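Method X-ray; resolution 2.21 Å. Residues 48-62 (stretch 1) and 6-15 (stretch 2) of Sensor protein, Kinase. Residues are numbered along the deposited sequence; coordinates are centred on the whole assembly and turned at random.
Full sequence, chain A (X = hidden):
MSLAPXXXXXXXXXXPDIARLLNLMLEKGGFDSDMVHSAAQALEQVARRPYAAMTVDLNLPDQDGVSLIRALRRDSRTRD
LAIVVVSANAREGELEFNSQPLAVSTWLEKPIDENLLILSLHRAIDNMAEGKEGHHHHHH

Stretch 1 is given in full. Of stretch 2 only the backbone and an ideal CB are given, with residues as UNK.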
ATOM      1  N   ARG A  48      -3.159   2.433 -14.877  1.00 44.98           N
ATOM      2  CA  ARG A  48      -4.327   3.080 -15.463  1.00 45.68           C
ATOM      3  C   ARG A  48      -4.531   4.525 -15.022  1.00 44.79           C
ATOM      4  O   ARG A  48      -5.265   5.267 -15.668  1.00 45.34           O
ATOM      5  CB  ARG A  48      -5.589   2.271 -15.170  1.00 46.95           C
ATOM      6  CG  ARG A  48      -5.567   0.851 -15.717  1.00 49.70           C
ATOM      7  CD  ARG A  48      -6.883   0.157 -15.424  1.00 51.89           C
ATOM      8  NE  ARG A  48      -7.992   0.827 -16.100  1.00 55.09           N
ATOM      9  CZ  ARG A  48      -9.278   0.658 -15.798  1.00 55.95           C
ATOM     10  NH1 ARG A  48      -9.636  -0.160 -14.819  1.00 56.55           N
ATOM     11  NH2 ARG A  48     -10.210   1.307 -16.483  1.00 55.21           N
ATOM     12  N   ARG A  49      -3.901   4.931 -13.924  1.00 42.54           N
ATOM     13  CA  ARG A  49      -4.048   6.309 -13.471  1.00 40.56           C
ATOM     14  C   ARG A  49      -3.044   6.703 -12.399  1.00 39.72           C
ATOM     15  O   ARG A  49      -2.339   5.861 -11.856  1.00 39.86           O
ATOM     16  CB  ARG A  49      -5.482   6.575 -12.982  1.00 41.08           C
ATOM     17  CG  ARG A  49      -5.917   5.841 -11.731  1.00 39.41           C
ATOM     18  CD  ARG A  49      -7.397   6.115 -11.418  1.00 39.25           C
ATOM     19  NE  ARG A  49      -7.664   7.526 -11.133  1.00 39.33           N
ATOM     20  CZ  ARG A  49      -8.877   8.053 -10.943  1.00 39.27           C
ATOM     21  NH1 ARG A  49      -9.971   7.298 -11.005  1.00 36.76           N
ATOM     22  NH2 ARG A  49      -8.998   9.349 -10.690  1.00 39.39           N
ATOM     23  N   PRO A  50      -2.950   8.009 -12.106  1.00 39.45           N
ATOM     24  CA  PRO A  50      -2.026   8.531 -11.097  1.00 38.42           C
ATOM     25  C   PRO A  50      -2.465   8.208  -9.669  1.00 36.08           C
ATOM     26  O   PRO A  50      -3.629   8.417  -9.310  1.00 37.13           O
ATOM     27  CB  PRO A  50      -2.034  10.040 -11.366  1.00 39.00           C
ATOM     28  CG  PRO A  50      -2.390  10.133 -12.827  1.00 40.04           C
ATOM     29  CD  PRO A  50      -3.489   9.109 -12.924  1.00 40.10           C
ATOM     30  N   TYR A  51      -1.530   7.693  -8.876  1.00 32.88           N
ATOM     31  CA  TYR A  51      -1.773   7.352  -7.475  1.00 31.04           C
ATOM     32  C   TYR A  51      -0.683   7.976  -6.611  1.00 29.75           C
ATOM     33  O   TYR A  51       0.488   7.916  -6.961  1.00 30.03           O
ATOM     34  CB  TYR A  51      -1.765   5.834  -7.272  1.00 30.52           C
ATOM     35  CG  TYR A  51      -3.015   5.143  -7.756  1.00 28.87           C
ATOM     36  CD1 TYR A  51      -4.237   5.338  -7.113  1.00 26.40           C
ATOM     37  CD2 TYR A  51      -2.988   4.340  -8.895  1.00 28.01           C
ATOM     38  CE1 TYR A  51      -5.395   4.757  -7.596  1.00 26.56           C
ATOM     39  CE2 TYR A  51      -4.145   3.754  -9.390  1.00 27.09           C
ATOM     40  CZ  TYR A  51      -5.346   3.967  -8.741  1.00 26.86           C
ATOM     41  OH  TYR A  51      -6.489   3.413  -9.259  1.00 26.12           O
ATOM     42  N   ALA A  52      -1.071   8.583  -5.494  1.00 28.09           N
ATOM     43  CA  ALA A  52      -0.109   9.198  -4.583  1.00 26.81           C
ATOM     44  C   ALA A  52       0.609   8.098  -3.796  1.00 26.85           C
ATOM     45  O   ALA A  52       1.762   8.266  -3.388  1.00 27.04           O
ATOM     46  CB  ALA A  52      -0.814  10.135  -3.626  1.00 24.72           C
ATOM     47  N   ALA A  53      -0.072   6.974  -3.583  1.00 24.71           N
ATOM     48  CA  ALA A  53       0.516   5.878  -2.843  1.00 24.05           C
ATOM     49  C   ALA A  53      -0.333   4.616  -2.919  1.00 24.77           C
ATOM     50  O   ALA A  53      -1.450   4.628  -3.413  1.00 24.83           O
ATOM     51  CB  ALA A  53       0.705   6.284  -1.388  1.00 24.42           C
HETATM   52  N   MSE A  54       0.227   3.521  -2.435  1.00 24.54           N
HETATM   53  CA  MSE A  54      -0.441   2.222  -2.392  1.00 24.55           C
HETATM   54  C   MSE A  54      -0.298   1.622  -1.003  1.00 23.61           C
HETATM   55  O   MSE A  54       0.722   1.822  -0.331  1.00 24.34           O
HETATM   56  CB  MSE A  54       0.186   1.236  -3.403  1.00 28.21           C
HETATM   57  CG  MSE A  54      -0.328  -0.211  -3.312  1.00 34.53           C
HETATM   58 SE   MSE A  54       0.374  -1.347  -4.785  1.00 41.64          SE
HETATM   59  CE  MSE A  54      -0.651  -2.985  -4.319  1.00 39.67           C
ATOM     60  N   THR A  55      -1.325   0.910  -0.556  1.00 20.02           N
ATOM     61  CA  THR A  55      -1.252   0.206   0.716  1.00 19.74           C
ATOM     62  C   THR A  55      -1.200  -1.244   0.267  1.00 19.63           C
ATOM     63  O   THR A  55      -1.937  -1.648  -0.642  1.00 19.32           O
ATOM     64  CB  THR A  55      -2.493   0.441   1.613  1.00 19.40           C
ATOM     65  OG1 THR A  55      -3.656  -0.141   1.013  1.00 17.58           O
ATOM     66  CG2 THR A  55      -2.716   1.925   1.811  1.00 21.66           C
ATOM     67  N   VAL A  56      -0.326  -2.028   0.891  1.00 19.37           N
ATOM     68  CA  VAL A  56      -0.174  -3.422   0.511  1.00 19.05           C
ATOM     69  C   VAL A  56      -0.339  -4.456   1.610  1.00 19.79           C
ATOM     70  O   VAL A  56       0.292  -4.392   2.660  1.00 19.21           O
ATOM     71  CB  VAL A  56       1.197  -3.658  -0.136  1.00 21.83           C
ATOM     72  CG1 VAL A  56       1.362  -5.133  -0.509  1.00 22.03           C
ATOM     73  CG2 VAL A  56       1.339  -2.773  -1.350  1.00 26.04           C
ATOM     74  N   ASP A  57      -1.196  -5.423   1.334  1.00 21.13           N
ATOM     75  CA  ASP A  57      -1.448  -6.528   2.238  1.00 23.66           C
ATOM     76  C   ASP A  57      -0.366  -7.552   1.906  1.00 26.13           C
ATOM     77  O   ASP A  57      -0.174  -7.901   0.744  1.00 26.84           O
ATOM     78  CB  ASP A  57      -2.831  -7.111   1.949  1.00 23.67           C
ATOM     79  CG  ASP A  57      -3.145  -8.337   2.787  1.00 28.82           C
ATOM     80  OD1 ASP A  57      -2.374  -8.646   3.730  1.00 27.50           O
ATOM     81  OD2 ASP A  57      -4.186  -8.986   2.501  1.00 33.09           O
ATOM     82  N   LEU A  58       0.345  -8.029   2.914  1.00 28.06           N
ATOM     83  CA  LEU A  58       1.395  -9.002   2.684  1.00 32.24           C
ATOM     84  C   LEU A  58       0.863 -10.380   2.297  1.00 35.40           C
ATOM     85  O   LEU A  58       1.490 -11.097   1.520  1.00 34.98           O
ATOM     86  CB  LEU A  58       2.263  -9.114   3.928  1.00 32.03           C
ATOM     87  CG  LEU A  58       3.712  -8.648   3.796  1.00 36.21           C
ATOM     88  CD1 LEU A  58       3.783  -7.286   3.124  1.00 35.38           C
ATOM     89  CD2 LEU A  58       4.338  -8.608   5.178  1.00 35.16           C
ATOM     90  N   ASN A  59      -0.307 -10.737   2.815  1.00 38.73           N
ATOM     91  CA  ASN A  59      -0.903 -12.045   2.536  1.00 42.70           C
ATOM     92  C   ASN A  59      -1.903 -12.070   1.382  1.00 44.23           C
ATOM     93  O   ASN A  59      -3.107 -12.172   1.602  1.00 44.48           O
ATOM     94  CB  ASN A  59      -1.579 -12.570   3.800  1.00 44.61           C
ATOM     95  CG  ASN A  59      -0.616 -12.681   4.966  1.00 47.64           C
ATOM     96  OD1 ASN A  59       0.328 -13.472   4.932  1.00 50.74           O
ATOM     97  ND2 ASN A  59      -0.841 -11.879   6.001  1.00 48.64           N
ATOM     98  N   LEU A  60      -1.404 -11.989   0.155  1.00 45.42           N
ATOM     99  CA  LEU A  60      -2.270 -12.011  -1.021  1.00 47.12           C
ATOM    100  C   LEU A  60      -2.349 -13.417  -1.620  1.00 49.45           C
ATOM    101  O   LEU A  60      -1.427 -14.217  -1.470  1.00 48.23           O
ATOM    102  CB  LEU A  60      -1.747 -11.041  -2.075  1.00 44.71           C
ATOM    103  CG  LEU A  60      -1.544  -9.610  -1.595  1.00 43.39           C
ATOM    104  CD1 LEU A  60      -0.811  -8.823  -2.660  1.00 40.73           C
ATOM    105  CD2 LEU A  60      -2.893  -8.986  -1.262  1.00 41.18           C
ATOM    106  N   PRO A  61      -3.452 -13.724  -2.324  1.00 52.66           N
ATOM    107  CA  PRO A  61      -3.655 -15.040  -2.952  1.00 54.26           C
ATOM    108  C   PRO A  61      -2.583 -15.411  -3.984  1.00 54.37           C
ATOM    109  O   PRO A  61      -1.742 -16.269  -3.715  1.00 54.52           O
ATOM    110  CB  PRO A  61      -5.050 -14.918  -3.569  1.00 54.47           C
ATOM    111  CG  PRO A  61      -5.146 -13.447  -3.903  1.00 54.99           C
ATOM    112  CD  PRO A  61      -4.547 -12.796  -2.673  1.00 53.85           C
ATOM    113  N   ASP A  62      -2.613 -14.762  -5.149  1.00 55.03           N
ATOM    114  CA  ASP A  62      -1.642 -15.025  -6.219  1.00 55.80           C
ATOM    115  C   ASP A  62      -0.180 -14.827  -5.795  1.00 55.82           C
ATOM    116  O   ASP A  62       0.486 -15.775  -5.379  1.00 56.59           O
ATOM    117  CB  ASP A  62      -1.954 -14.171  -7.477  1.00 56.27           C
ATOM    118  CG  ASP A  62      -2.158 -12.671  -7.178  1.00 56.63           C
ATOM    119  OD1 ASP A  62      -1.869 -12.204  -6.051  1.00 56.99           O
ATOM    120  OD2 ASP A  62      -2.610 -11.949  -8.100  1.00 54.80           O
ATOM    121  N   UNK A   6      -8.761  14.390  -2.691  1.00 49.14           N
ATOM    122  CA  UNK A   6      -7.836  14.573  -3.815  1.00 46.78           C
ATOM    123  C   UNK A   6      -6.716  13.544  -4.065  1.00 42.63           C
ATOM    124  O   UNK A   6      -6.784  12.800  -5.038  1.00 42.51           O
ATOM    125  CB  UNK A   6      -7.165  15.935  -3.630  1.00 46.78           C
ATOM    126  N   UNK A   7      -5.663  13.499  -3.226  1.00 37.70           N
ATOM    127  CA  UNK A   7      -4.633  12.489  -3.525  1.00 34.44           C
ATOM    128  C   UNK A   7      -5.291  11.101  -3.540  1.00 30.64           C
ATOM    129  O   UNK A   7      -6.036  10.771  -2.629  1.00 28.33           O
ATOM    130  CB  UNK A   7      -3.497  12.540  -2.501  1.00 34.44           C
ATOM    131  N   UNK A   8      -5.020  10.287  -4.554  1.00 28.12           N
ATOM    132  CA  UNK A   8      -5.656   8.973  -4.613  1.00 26.19           C
ATOM    133  C   UNK A   8      -4.756   7.807  -4.204  1.00 23.89           C
ATOM    134  O   UNK A   8      -3.610   7.703  -4.641  1.00 25.70           O
ATOM    135  CB  UNK A   8      -6.167   8.729  -6.034  1.00 26.19           C
ATOM    136  N   UNK A   9      -5.288   6.925  -3.363  1.00 21.98           N
ATOM    137  CA  UNK A   9      -4.539   5.767  -2.873  1.00 21.04           C
ATOM    138  C   UNK A   9      -5.037   4.461  -3.488  1.00 19.79           C
ATOM    139  O   UNK A   9      -6.237   4.261  -3.623  1.00 21.58           O
ATOM    140  CB  UNK A   9      -4.633   5.689  -1.348  1.00 21.04           C
ATOM    141  N   UNK A  10      -4.125   3.574  -3.870  1.00 18.59           N
ATOM    142  CA  UNK A  10      -4.540   2.286  -4.405  1.00 16.72           C
ATOM    143  C   UNK A  10      -4.434   1.248  -3.283  1.00 16.98           C
ATOM    144  O   UNK A  10      -3.345   0.947  -2.802  1.00 18.51           O
ATOM    145  CB  UNK A  10      -3.690   1.888  -5.613  1.00 16.72           C
ATOM    146  N   UNK A  11      -5.581   0.730  -2.866  1.00 14.98           N
ATOM    147  CA  UNK A  11      -5.666  -0.268  -1.812  1.00 16.26           C
ATOM    148  C   UNK A  11      -5.627  -1.686  -2.375  1.00 16.73           C
ATOM    149  O   UNK A  11      -6.538  -2.091  -3.093  1.00 19.09           O
ATOM    150  CB  UNK A  11      -6.944  -0.063  -0.996  1.00 16.26           C
ATOM    151  N   UNK A  12      -4.586  -2.437  -2.049  1.00 18.12           N
ATOM    152  CA  UNK A  12      -4.478  -3.815  -2.505  1.00 18.71           C
ATOM    153  C   UNK A  12      -4.653  -4.654  -1.254  1.00 20.31           C
ATOM    154  O   UNK A  12      -3.733  -4.762  -0.425  1.00 19.92           O
ATOM    155  CB  UNK A  12      -3.153  -4.099  -3.216  1.00 18.71           C
ATOM    156  N   UNK A  13      -5.839  -5.243  -1.119  1.00 19.25           N
ATOM    157  CA  UNK A  13      -6.173  -6.034   0.056  1.00 19.34           C
ATOM    158  C   UNK A  13      -7.038  -7.231  -0.304  1.00 20.00           C
ATOM    159  O   UNK A  13      -8.032  -7.112  -1.016  1.00 18.10           O
ATOM    160  CB  UNK A  13      -6.887  -5.166   1.094  1.00 19.34           C
ATOM    161  N   UNK A  14      -6.636  -8.386   0.191  1.00 19.10           N
ATOM    162  CA  UNK A  14      -7.353  -9.621  -0.056  1.00 21.25           C
ATOM    163  C   UNK A  14      -8.705  -9.714   0.668  1.00 20.76           C
ATOM    164  O   UNK A  14      -9.656 -10.287   0.141  1.00 22.89           O
ATOM    165  CB  UNK A  14      -6.471 -10.801   0.357  1.00 21.25           C
ATOM    166  N   UNK A  15      -8.789  -9.150   1.868  1.00 19.41           N
ATOM    167  CA  UNK A  15     -10.015  -9.209   2.668  1.00 18.80           C
ATOM    168  C   UNK A  15     -10.989  -8.063   2.338  1.00 18.06           C
ATOM    169  O   UNK A  15     -10.692  -6.889   2.563  1.00 17.89           O
ATOM    170  CB  UNK A  15      -9.661  -9.172   4.156  1.00 18.80           C
TER

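Residues 53-56 and positions 8-12 run as adjacent parallel strands, and, as in any strand, successive side chains point to opposite faces of the sheet.

At position 6 no atom of stretch 1 lies near the ideal CB, so almost any residue would suit; it is Arg6, which makes no contact with stretch 1. Position 7, with phi -58° and psi 133°, allows proline, and the CB of Ala52 nearby favours a small apolar group. Pro7 places its CB 4.0 Å from Ala52 CB.

At position 8 the backbone O accepts a hydrogen bond from Ala52 N (2.8 Å). The CB points sideways, 4.0 Å from Tyr51 CD1, and a long side chain could reach the Arg49 guanidinium, to which an acid might seem the natural answer. The residue is Arg8: its CD packs 3.5 Å from Tyr51 CE1, and its guanidinium lies flat on that of Arg49, the planes at 12°, a stack of like charges.

Position 9 shares a face with Ala53 and Thr55. The small Ala53 leaves room for a branched apolar residue. Ile9 fills it, with CD1 3.8 Å from Ala53 CB and CG2 3.8 Å from Thr55 CG2.

Position 10 is pinned by hydrogen bonds from its N to Ala53 O (2.9 Å) and from Thr55 N to its O (3.0 Å). Its CB lies over the face of the Tyr51 ring and near Met54, which suits leucine, methionine or another aliphatic. Leu10 sets CB 3.8 Å from the Tyr51 ring centroid, a CH-pi contact, and CD2 4.3 Å from Met54 SE.

At position 11 the CB returns to the face of Thr55, whose OG1 is close; valine, isoleucine or threonine would fit. Ile11 brings CG2 to 3.7 Å from Thr55 OG1.

Position 12 donates its N to Thr55 O (3.1 Å) and accepts from Asp57 N at its O (3.2 Å). Its CB shares a face with Met54 and Val56, with Leu60 nearby, so alanine, cysteine or valine would suit. Cys12, with chi1 t, carries SG to 3.8 Å from Leu60 CD1.

Position 13 points sideways near Asp57, where a basic or polar partner might be predicted. Instead Glu13 puts OE2 3.0 Å from Asp57 OD2, two acceptors without a hydrogen bond between them; OE2 accepts from the N of position 15 (2.7 Å).

Position 14 faces Asp57, Asn59 and Pro61, and a small or polar residue would suit. Asp14 donates its N weakly to Asp57 OD2 (3.4 Å), and its OD1 lies 3.4 Å from Pro61 CD.

At position 15 the CB points sideways, with stretch 1 setting little limit; Asp15 caps a backbone N just beyond, where a helix begins.

Stretch 2 6-15: RPRILICEDD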
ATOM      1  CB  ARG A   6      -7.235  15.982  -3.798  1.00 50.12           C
ATOM      2  CG  ARG A   6      -6.876  16.449  -5.197  1.00 52.17           C
ATOM      3  CD  ARG A   6      -8.129  16.401  -6.064  1.00 56.81           C
ATOM      4  NE  ARG A   6      -7.843  16.265  -7.487  1.00 59.77           N
ATOM      5  CZ  ARG A   6      -7.166  17.154  -8.204  1.00 61.99           C
ATOM      6  NH1 ARG A   6      -6.699  18.259  -7.633  1.00 62.40           N
ATOM      7  NH2 ARG A   6      -6.958  16.936  -9.497  1.00 62.47           N
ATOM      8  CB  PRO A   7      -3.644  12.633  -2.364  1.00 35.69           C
ATOM      9  CG  PRO A   7      -3.884  14.015  -1.849  1.00 36.05           C
ATOM     10  CD  PRO A   7      -5.372  14.191  -1.962  1.00 36.90           C
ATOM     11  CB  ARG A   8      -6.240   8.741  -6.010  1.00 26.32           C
ATOM     12  CG  ARG A   8      -7.064   7.454  -6.138  1.00 31.70           C
ATOM     13  CD  ARG A   8      -7.751   7.316  -7.514  1.00 31.71           C
ATOM     14  NE  ARG A   8      -8.918   8.182  -7.588  1.00 36.27           N
ATOM     15  CZ  ARG A   8     -10.173   7.766  -7.678  1.00 34.87           C
ATOM     16  NH1 ARG A   8     -10.465   6.480  -7.718  1.00 34.79           N
ATOM     17  NH2 ARG A   8     -11.146   8.655  -7.706  1.00 38.78           N
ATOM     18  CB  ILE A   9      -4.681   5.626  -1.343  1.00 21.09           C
ATOM     19  CG1 ILE A   9      -4.286   6.931  -0.651  1.00 21.01           C
ATOM     20  CG2 ILE A   9      -3.843   4.459  -0.841  1.00 20.69           C
ATOM     21  CD1 ILE A   9      -2.885   7.377  -0.931  1.00 21.80           C
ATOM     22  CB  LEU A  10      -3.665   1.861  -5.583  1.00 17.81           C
ATOM     23  CG  LEU A  10      -3.927   0.451  -6.131  1.00 19.09           C
ATOM     24  CD1 LEU A  10      -5.319   0.348  -6.747  1.00 18.49           C
ATOM     25  CD2 LEU A  10      -2.874   0.125  -7.180  1.00 22.56           C
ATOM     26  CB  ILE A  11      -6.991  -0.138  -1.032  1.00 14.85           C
ATOM     27  CG1 ILE A  11      -7.132   1.268  -0.464  1.00 14.02           C
ATOM     28  CG2 ILE A  11      -7.063  -1.203   0.056  1.00 13.00           C
ATOM     29  CD1 ILE A  11      -8.489   1.524   0.138  1.00 12.37           C
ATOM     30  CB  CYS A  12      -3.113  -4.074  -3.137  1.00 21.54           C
ATOM     31  SG  CYS A  12      -2.809  -5.764  -3.683  1.00 25.21           S
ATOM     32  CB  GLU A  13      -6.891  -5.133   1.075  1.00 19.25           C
ATOM     33  CG  GLU A  13      -7.621  -5.840   2.228  1.00 20.02           C
ATOM     34  CD  GLU A  13      -6.702  -6.602   3.166  1.00 19.68           C
ATOM     35  OE1 GLU A  13      -5.806  -5.985   3.764  1.00 22.25           O
ATOM     36  OE2 GLU A  13      -6.884  -7.819   3.308  1.00 25.73           O
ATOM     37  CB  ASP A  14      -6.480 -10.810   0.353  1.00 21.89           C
ATOM     38  CG  ASP A  14      -7.184 -12.140   0.165  1.00 24.98           C
ATOM     39  OD1 ASP A  14      -7.483 -12.503  -0.985  1.00 25.30           O
ATOM     40  OD2 ASP A  14      -7.453 -12.820   1.173  1.00 30.05           O
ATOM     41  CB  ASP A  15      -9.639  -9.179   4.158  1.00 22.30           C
ATOM     42  CG  ASP A  15     -10.813  -9.509   5.087  1.00 24.73           C
ATOM     43  OD1 ASP A  15     -11.922  -8.967   4.894  1.00 24.16           O
ATOM     44  OD2 ASP A  15     -10.612 -10.305   6.031  1.00 27.38           O
TER
HETATM   45  O   HOH W   1      -4.002  -2.667   1.501  1.00 19.13           O
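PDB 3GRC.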